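Local coordinates for protein 2-hydroxyisobutyryl-CoA synthetase (Aquincola tertiaricarbonis, PDB 6HDY) that is an acyl-CoA synthetase of the ANL superfamily of AMP-binding enzymes, with the C-terminal domain found in AMP-binding enzymes, at residues A[37-41]-A[356-360]. Numbering follows the deposited sequence.
Sequences RRETM and GRTYP
Glu39 OE2 takes two donors of one guanidinium group: Arg357 NE stands 2.7 Å from OE2 in a salt bridge, while Arg357 NH1, with a N-H...O angle of 129°, adds a weak bond to the same oxygen. Because NE and NH1 share OE2, one carboxylate oxygen serves both donors; NE approaches it 42° out of the carboxylate plane, and the carboxylate and guanidinium planes differ by 29°, so the pair is not the coplanar, two-oxygen kind. The two side chains lie side by side and point the same way; the extended Glu39 side chain carries its carboxylate alongside the extended Arg357 chain. The other carboxylate oxygen, OE1, is engaged by Arg153, which gives this buried acid a second arginine and would be expected to stabilise its charged form.

Beside the charges runs a backbone link. Thr358 N donates to Glu39 O over 3.1 Å, and Arg357 CA makes a CA-H...O contact of 3.3 Å with the same Glu39 O. Thr358 is the centre of an inverse gamma turn, closed by a weak bond of 3.1 Å from Tyr359 N to Arg357 O, in the loop between strands 340-347 and 361-362; the contact thus joins the end of the short N-terminal helix 36-40 to a loop 315 residues further along the chain. Met41, the first residue beyond that helix, presents its carbonyl O to Thr358 OG1 at 2.5 Å. Thr358 OG1 is also hydrogen-bonded to Arg46 of helix 43-64.

Tyr359 brings its hydroxyl end against the helix backbone, with OH 3.6 Å from Glu39 CA, and Glu39 O lies over one ring face, offset toward the rim. That hydroxyl is hydrogen-bonded to Asp302, whose other carboxylate oxygen forms a salt bridge with Arg38, which is also paired with Glu331.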
loop_
_atom_site.group_PDB
_atom_site.type_symbol
_atom_site.label_atom_id
_atom_site.label_comp_id
_atom_site.label_asym_id
_atom_site.label_seq_id
_atom_site.Cartn_x
_atom_site.Cartn_y
_atom_site.Cartn_z
ATOM N N ARG A 37 29.303 -13.363 12.284
ATOM C CA ARG A 37 29.805 -12.935 13.596
ATOM C C ARG A 37 28.710 -12.505 14.530
ATOM O O ARG A 37 28.516 -13.178 15.534
ATOM C CB ARG A 37 30.911 -11.861 13.503
ATOM C CG ARG A 37 31.515 -11.440 14.857
ATOM C CD ARG A 37 32.258 -12.582 15.552
ATOM N NE ARG A 37 32.807 -12.197 16.855
ATOM C CZ ARG A 37 33.153 -13.064 17.807
ATOM N NH1 ARG A 37 33.660 -12.630 18.956
ATOM N NH2 ARG A 37 32.971 -14.368 17.626
ATOM N N ARG A 38 27.963 -11.423 14.189
ATOM C CA ARG A 38 26.870 -10.882 15.010
ATOM C C ARG A 38 25.847 -11.943 15.446
ATOM O O ARG A 38 25.421 -11.948 16.603
ATOM C CB ARG A 38 26.177 -9.723 14.290
ATOM C CG ARG A 38 27.014 -8.440 14.241
ATOM C CD ARG A 38 26.434 -7.368 13.313
ATOM N NE ARG A 38 25.197 -6.792 13.838
ATOM C CZ ARG A 38 24.707 -5.600 13.509
ATOM N NH1 ARG A 38 25.360 -4.817 12.661
ATOM N NH2 ARG A 38 23.556 -5.186 14.023
ATOM N N GLU A 39 25.532 -12.883 14.537
ATOM C CA GLU A 39 24.535 -13.938 14.703
ATOM C C GLU A 39 24.987 -15.185 15.488
ATOM O O GLU A 39 24.156 -15.798 16.161
ATOM C CB GLU A 39 23.990 -14.360 13.322
ATOM C CG GLU A 39 23.282 -13.241 12.554
ATOM C CD GLU A 39 22.717 -13.606 11.193
ATOM O OE1 GLU A 39 22.496 -12.697 10.361
ATOM O OE2 GLU A 39 22.468 -14.808 10.966
ATOM N N THR A 40 26.269 -15.588 15.356
ATOM C CA THR A 40 26.771 -16.800 15.977
ATOM C C THR A 40 27.881 -16.575 17.024
ATOM O O THR A 40 28.345 -17.563 17.559
ATOM C CB THR A 40 27.225 -17.846 14.916
ATOM O OG1 THR A 40 28.470 -17.460 14.336
ATOM C CG2 THR A 40 26.194 -18.092 13.832
ATOM N N MET A 41 28.288 -15.317 17.336
ATOM C CA MET A 41 29.329 -15.028 18.349
ATOM C C MET A 41 28.948 -15.482 19.771
ATOM O O MET A 41 27.753 -15.552 20.053
ATOM C CB MET A 41 29.656 -13.528 18.378
ATOM C CG MET A 41 28.550 -12.643 18.954
ATOM S SD MET A 41 28.802 -10.916 18.492
ATOM C CE MET A 41 30.279 -10.529 19.434
ATOM N N GLY A 356 22.113 -22.617 15.022
ATOM C CA GLY A 356 23.420 -22.282 15.580
ATOM C C GLY A 356 23.596 -20.814 15.940
ATOM O O GLY A 356 24.707 -20.384 16.261
ATOM N N ARG A 357 22.509 -20.024 15.883
ATOM C CA ARG A 357 22.541 -18.619 16.291
ATOM C C ARG A 357 22.509 -18.576 17.823
ATOM O O ARG A 357 21.705 -19.278 18.462
ATOM C CB ARG A 357 21.398 -17.809 15.653
ATOM C CG ARG A 357 21.660 -17.483 14.173
ATOM C CD ARG A 357 20.455 -16.865 13.487
ATOM N NE ARG A 357 20.719 -16.554 12.081
ATOM C CZ ARG A 357 20.460 -17.360 11.054
ATOM N NH1 ARG A 357 20.709 -16.970 9.822
ATOM N NH2 ARG A 357 19.948 -18.567 11.259
ATOM N N THR A 358 23.427 -17.804 18.412
ATOM C CA THR A 358 23.588 -17.705 19.871
ATOM C C THR A 358 22.681 -16.621 20.500
ATOM O O THR A 358 23.165 -15.729 21.202
ATOM C CB THR A 358 25.057 -17.444 20.166
ATOM O OG1 THR A 358 25.429 -16.321 19.387
ATOM C CG2 THR A 358 25.968 -18.643 19.840
ATOM N N TYR A 359 21.364 -16.713 20.255
ATOM C CA TYR A 359 20.367 -15.754 20.730
ATOM C C TYR A 359 19.376 -16.391 21.713
ATOM O O TYR A 359 19.044 -17.572 21.525
ATOM C CB TYR A 359 19.513 -15.246 19.536
ATOM C CG TYR A 359 20.188 -14.325 18.539
ATOM C CD1 TYR A 359 20.910 -13.211 18.964
ATOM C CD2 TYR A 359 20.006 -14.498 17.172
ATOM C CE1 TYR A 359 21.470 -12.320 18.048
ATOM C CE2 TYR A 359 20.586 -13.630 16.248
ATOM C CZ TYR A 359 21.333 -12.553 16.692
ATOM O OH TYR A 359 21.931 -11.719 15.782
ATOM N N PRO A 360 18.759 -15.591 22.644
ATOM C CA PRO A 360 17.654 -16.126 23.462
ATOM C C PRO A 360 16.473 -16.388 22.523
ATOM O O PRO A 360 16.403 -15.813 21.423
ATOM C CB PRO A 360 17.318 -14.976 24.423
ATOM C CG PRO A 360 18.500 -14.063 24.367
ATOM C CD PRO A 360 18.994 -14.172 22.960
#